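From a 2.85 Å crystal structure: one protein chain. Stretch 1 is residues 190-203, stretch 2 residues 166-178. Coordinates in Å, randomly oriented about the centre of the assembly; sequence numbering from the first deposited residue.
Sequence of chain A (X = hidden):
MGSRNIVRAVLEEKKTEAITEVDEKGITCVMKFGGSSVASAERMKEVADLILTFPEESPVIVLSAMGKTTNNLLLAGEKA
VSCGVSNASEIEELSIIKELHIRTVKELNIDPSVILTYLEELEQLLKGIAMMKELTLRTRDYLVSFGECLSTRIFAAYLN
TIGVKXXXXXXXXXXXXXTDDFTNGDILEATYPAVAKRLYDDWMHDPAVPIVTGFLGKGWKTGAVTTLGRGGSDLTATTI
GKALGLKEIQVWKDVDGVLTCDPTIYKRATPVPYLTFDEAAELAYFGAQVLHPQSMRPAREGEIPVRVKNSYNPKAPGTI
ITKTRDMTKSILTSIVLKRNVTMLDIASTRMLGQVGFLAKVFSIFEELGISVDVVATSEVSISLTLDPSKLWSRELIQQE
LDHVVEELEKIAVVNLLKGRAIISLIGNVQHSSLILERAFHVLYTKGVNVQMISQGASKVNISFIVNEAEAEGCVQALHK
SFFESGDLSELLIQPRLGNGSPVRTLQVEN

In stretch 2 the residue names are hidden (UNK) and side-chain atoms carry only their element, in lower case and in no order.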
# COMPACT_ATOMS: atom_id res chain seq x y z
N ALA A 190 6.95 27.28 21.46
CA ALA A 190 7.06 28.20 22.60
C ALA A 190 7.02 27.50 23.96
O ALA A 190 7.30 28.11 25.00
CB ALA A 190 5.99 29.29 22.52
N THR A 191 6.66 26.21 23.94
CA THR A 191 6.53 25.40 25.15
C THR A 191 7.87 25.19 25.86
O THR A 191 7.95 25.31 27.08
CB THR A 191 5.83 24.03 24.83
OG1 THR A 191 4.44 24.27 24.54
CG2 THR A 191 5.92 23.05 26.00
N TYR A 192 8.92 24.88 25.10
CA TYR A 192 10.24 24.57 25.69
C TYR A 192 10.83 25.71 26.54
O TYR A 192 11.22 25.47 27.69
CB TYR A 192 11.24 24.09 24.63
CG TYR A 192 10.75 22.89 23.85
CD1 TYR A 192 10.38 23.03 22.51
CD2 TYR A 192 10.65 21.63 24.44
CE1 TYR A 192 9.92 21.94 21.78
CE2 TYR A 192 10.18 20.54 23.72
CZ TYR A 192 9.82 20.70 22.39
OH TYR A 192 9.36 19.62 21.65
N PRO A 193 10.91 26.94 25.99
CA PRO A 193 11.40 28.06 26.82
C PRO A 193 10.49 28.41 28.01
O PRO A 193 11.00 28.74 29.09
CB PRO A 193 11.46 29.23 25.82
CG PRO A 193 11.48 28.59 24.47
CD PRO A 193 10.60 27.38 24.62
N ALA A 194 9.17 28.32 27.81
CA ALA A 194 8.20 28.66 28.85
C ALA A 194 8.26 27.71 30.04
O ALA A 194 8.20 28.14 31.20
CB ALA A 194 6.79 28.70 28.28
N VAL A 195 8.39 26.42 29.74
CA VAL A 195 8.41 25.37 30.77
C VAL A 195 9.72 25.35 31.54
O VAL A 195 9.72 25.23 32.78
CB VAL A 195 8.06 23.99 30.16
CG1 VAL A 195 8.49 22.84 31.08
CG2 VAL A 195 6.57 23.91 29.86
N ALA A 196 10.84 25.46 30.83
CA ALA A 196 12.17 25.51 31.46
C ALA A 196 12.27 26.67 32.44
O ALA A 196 12.81 26.52 33.54
CB ALA A 196 13.26 25.60 30.40
N LYS A 197 11.72 27.82 32.04
CA LYS A 197 11.73 29.04 32.85
C LYS A 197 10.88 28.91 34.11
O LYS A 197 11.30 29.32 35.20
CB LYS A 197 11.25 30.23 32.01
CG LYS A 197 11.80 31.59 32.43
CD LYS A 197 10.80 32.36 33.29
CE LYS A 197 10.89 33.86 33.03
NZ LYS A 197 12.27 34.40 33.21
N ARG A 198 9.69 28.33 33.96
CA ARG A 198 8.75 28.17 35.08
C ARG A 198 9.24 27.12 36.07
O ARG A 198 9.14 27.31 37.29
CB ARG A 198 7.36 27.81 34.56
CG ARG A 198 6.21 28.58 35.21
CD ARG A 198 5.90 28.10 36.62
NE ARG A 198 4.55 28.49 37.02
CZ ARG A 198 3.95 28.10 38.14
NH1 ARG A 198 4.57 27.30 38.99
NH2 ARG A 198 2.71 28.51 38.40
N LEU A 199 9.76 26.01 35.55
CA LEU A 199 10.25 24.92 36.39
C LEU A 199 11.57 25.25 37.08
O LEU A 199 11.86 24.72 38.15
CB LEU A 199 10.36 23.60 35.61
CG LEU A 199 9.07 22.81 35.34
CD1 LEU A 199 9.37 21.56 34.53
CD2 LEU A 199 8.34 22.44 36.62
N TYR A 200 12.37 26.13 36.48
CA TYR A 200 13.63 26.56 37.11
C TYR A 200 13.49 27.66 38.16
O TYR A 200 14.17 27.62 39.19
CB TYR A 200 14.71 26.90 36.07
CG TYR A 200 15.79 25.84 36.01
CD1 TYR A 200 17.13 26.18 36.19
CD2 TYR A 200 15.45 24.49 35.81
CE1 TYR A 200 18.13 25.19 36.15
CE2 TYR A 200 16.44 23.50 35.77
CZ TYR A 200 17.77 23.86 35.95
OH TYR A 200 18.74 22.88 35.91
N ASP A 201 12.62 28.63 37.90
CA ASP A 201 12.33 29.68 38.87
C ASP A 201 11.82 29.09 40.19
O ASP A 201 12.18 29.57 41.28
CB ASP A 201 11.32 30.69 38.31
CG ASP A 201 11.93 31.59 37.24
OD1 ASP A 201 13.18 31.62 37.09
OD2 ASP A 201 11.16 32.28 36.53
N ASP A 202 10.99 28.05 40.09
CA ASP A 202 10.41 27.39 41.26
C ASP A 202 11.43 26.55 42.03
O ASP A 202 11.40 26.49 43.26
CB ASP A 202 9.21 26.53 40.87
CG ASP A 202 8.04 27.35 40.33
OD1 ASP A 202 7.15 26.76 39.67
OD2 ASP A 202 8.00 28.57 40.57
N TRP A 203 12.34 25.89 41.30
CA TRP A 203 13.33 24.99 41.90
C TRP A 203 14.44 25.76 42.62
O TRP A 203 14.90 25.34 43.69
CB TRP A 203 13.94 24.07 40.85
CG TRP A 203 15.05 23.18 41.35
CD1 TRP A 203 16.39 23.45 41.33
CD2 TRP A 203 14.92 21.87 41.94
NE1 TRP A 203 17.10 22.40 41.87
CE2 TRP A 203 16.22 21.42 42.25
CE3 TRP A 203 13.83 21.04 42.23
CZ2 TRP A 203 16.47 20.18 42.84
CZ3 TRP A 203 14.08 19.80 42.83
CH2 TRP A 203 15.39 19.38 43.12
N UNK A 166 7.50 18.36 47.79
CA UNK A 166 6.96 18.16 46.45
C UNK A 166 5.91 19.20 46.07
O UNK A 166 5.14 19.66 46.92
c UNK A 166 6.39 16.76 46.31
N UNK A 167 5.88 19.56 44.79
CA UNK A 167 4.97 20.56 44.26
C UNK A 167 4.25 20.00 43.04
O UNK A 167 4.89 19.55 42.08
c UNK A 167 5.74 21.85 43.90
c UNK A 167 7.52 24.77 44.69
n UNK A 167 6.86 24.49 43.56
c UNK A 167 4.95 22.91 43.13
n UNK A 167 8.84 24.89 44.68
n UNK A 167 6.86 24.94 45.84
c UNK A 167 5.40 24.34 43.46
N UNK A 168 2.92 20.01 43.08
CA UNK A 168 2.13 19.49 41.97
C UNK A 168 1.97 20.56 40.91
O UNK A 168 1.78 21.74 41.22
n UNK A 168 -1.63 21.09 40.60
o UNK A 168 -0.93 19.01 40.15
c UNK A 168 -1.01 19.97 40.93
c UNK A 168 -0.41 19.91 42.33
c UNK A 168 0.77 18.95 42.44
N UNK A 169 2.05 20.15 39.65
CA UNK A 169 1.94 21.07 38.54
C UNK A 169 0.86 20.63 37.57
O UNK A 169 0.87 19.49 37.09
c UNK A 169 6.35 23.39 39.80
c UNK A 169 5.25 24.05 39.29
c UNK A 169 4.34 21.94 38.51
c UNK A 169 5.46 21.29 39.03
c UNK A 169 6.47 22.01 39.68
c UNK A 169 3.26 21.16 37.80
o UNK A 169 7.33 24.11 40.43
c UNK A 169 4.26 23.32 38.64
N UNK A 170 -0.07 21.53 37.28
CA UNK A 170 -0.96 21.35 36.14
C UNK A 170 -0.17 21.78 34.91
O UNK A 170 0.31 22.92 34.83
o UNK A 170 -2.89 20.48 37.87
o UNK A 170 -4.25 22.21 37.61
c UNK A 170 -2.23 22.17 36.31
c UNK A 170 -3.19 21.58 37.33
N UNK A 171 -0.01 20.86 33.96
CA UNK A 171 0.75 21.11 32.73
C UNK A 171 0.27 22.36 32.00
O UNK A 171 1.08 23.14 31.49
c UNK A 171 0.69 19.91 31.81
N UNK A 172 -1.05 22.55 31.97
CA UNK A 172 -1.66 23.67 31.25
C UNK A 172 -1.41 25.03 31.91
O UNK A 172 -1.60 26.08 31.29
c UNK A 172 -3.16 23.45 31.03
c UNK A 172 -5.12 23.84 34.28
c UNK A 172 -5.37 22.51 34.61
c UNK A 172 -3.93 23.12 32.29
c UNK A 172 -4.40 24.13 33.11
c UNK A 172 -4.90 21.49 33.79
c UNK A 172 -4.19 21.80 32.63
N UNK A 173 -0.96 25.00 33.17
CA UNK A 173 -0.68 26.22 33.93
C UNK A 173 0.81 26.58 33.95
O UNK A 173 1.18 27.68 34.37
c UNK A 173 -1.24 26.09 35.35
c UNK A 173 -1.75 27.39 35.98
o UNK A 173 -0.77 29.40 36.88
o UNK A 173 0.26 27.49 37.32
c UNK A 173 -0.67 28.14 36.79
N UNK A 174 1.67 25.67 33.48
CA UNK A 174 3.12 25.91 33.52
C UNK A 174 3.80 26.18 32.17
O UNK A 174 5.03 26.32 32.09
c UNK A 174 3.40 24.68 35.70
c UNK A 174 3.89 24.78 34.27
c UNK A 174 3.76 23.44 33.53
c UNK A 174 4.80 22.41 33.93
N UNK A 175 3.01 26.27 31.10
CA UNK A 175 3.56 26.59 29.79
C UNK A 175 3.62 25.45 28.79
O UNK A 175 4.48 25.44 27.91
N UNK A 176 2.72 24.48 28.93
CA UNK A 176 2.45 23.54 27.85
C UNK A 176 1.50 24.24 26.90
O UNK A 176 0.29 24.31 27.16
c UNK A 176 3.73 21.08 29.66
c UNK A 176 3.05 20.14 27.56
c UNK A 176 4.02 19.13 27.69
c UNK A 176 4.84 19.10 28.81
c UNK A 176 2.91 21.12 28.54
c UNK A 176 4.70 20.07 29.80
c UNK A 176 1.88 22.21 28.38
N UNK A 177 2.06 24.81 25.83
CA UNK A 177 1.28 25.59 24.87
C UNK A 177 0.96 24.75 23.63
O UNK A 177 1.84 24.09 23.07
c UNK A 177 1.05 27.87 23.74
c UNK A 177 1.70 28.02 26.82
c UNK A 177 2.01 26.92 24.47
c UNK A 177 2.66 27.59 25.70
N UNK A 178 -0.30 24.79 23.22
CA UNK A 178 -0.85 23.82 22.29
C UNK A 178 -1.80 24.43 21.25
O UNK A 178 -2.36 25.51 21.47
o UNK A 178 -0.61 21.77 23.55
c UNK A 178 -1.58 22.72 23.09
c UNK A 178 -2.58 22.01 22.25

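Position 166 carries one side-chain carbon and is out of reach of stretch 1: alanine, Ala166, a small apolar residue in keeping with a buried place in the strand.

Position 167 has a chain of three carbons, a nitrogen, and a carbon bearing two more nitrogens, a guanidinium that makes it Arg167. Its NH2 lies 3.3 Å from Asp202 O, and its charge suits the neighbourhood of the Asp202 carboxylate, although NE stays 4.5 Å from Asp202 OD1, with no N-H aimed at that oxygen.

Position 168 shows three carbons, the third carrying one oxygen and one nitrogen: an amide, Gln168. It is out of reach of the helix, as expected where side chains alternate along a strand.

At 169 one carbon leads to a six-carbon ring bearing an oxygen, hence Tyr169. The residue combines two needs. Its hydroxyl donates to Asp202, OH to OD1 at 2.8 Å, and accepts from Arg167 NE at 3.2 Å, while Leu199 CD2 sits over the ring face, 3.9 Å from its centroid, in a CH-pi contact.

Position 170 has two carbons, the second with two oxygens: Asp170. Facing other partners, it accepts from Gln168, NE2 to OD1 at 3.1 Å.

A single carbon at 171 gives Ala171, buried and not touching the helix. Position 172, one carbon and an unsubstituted six-carbon ring, is Phe172, also remote from it.

Position 173 has three carbons, the third carrying two oxygens, so it is Glu173. Its CA-to-CB bond points sideways, but the chain is long enough for OE1 to reach Arg198 NH2 at 2.9 Å, a salt bridge.

Four carbons forked at the first, one arm two carbons long, identify 174 as Ile174. This buried, branched side chain lays CG2 over one face of the Arg198 guanidinium, 4.2 Å from NE, and brings CD1 to 4.4 Å from Leu199 CD2.

Position 175 has no side-chain atoms: Gly175. A CB here would come 2.9 Å from Ala194 CB, a clash, and the backbone angles (107/27) themselves call for glycine. The helix can therefore approach closely, with Thr191 CA 3.4 Å from Gly175 O in a CA-H...O contact.

At 176 one carbon and a plain six-carbon ring give Phe176. CB points away, yet the buried ring has Thr191 CG2 over one face and Val195 CG2 4.0 Å from CD1.

Position 177, again four carbons forked at the first with a two-carbon arm, is Ile177. CB points toward the helix, 3.6 Å from Thr191 OG1, and its backbone N donates to Thr191 OG1 at 2.8 Å.

Position 178, one carbon bearing an oxygen and a carbon, is Thr178, turned away.

The contact works from both ends. Near the helix start, Thr191 and Val195 pack against the backbone and ring of 175-177. Farther along, Arg198 bridges to Glu173 and also, by NH1 at 2.7 Å, to Asp202 OD1, the oxygen that receives the tyrosine hydroxyl. Beside these polar groups, Leu199 CD2 packs over the Tyr169 ring face and near Ile174 CD1.

Stretch 2 166-178: ARQYDAFEIGFIT
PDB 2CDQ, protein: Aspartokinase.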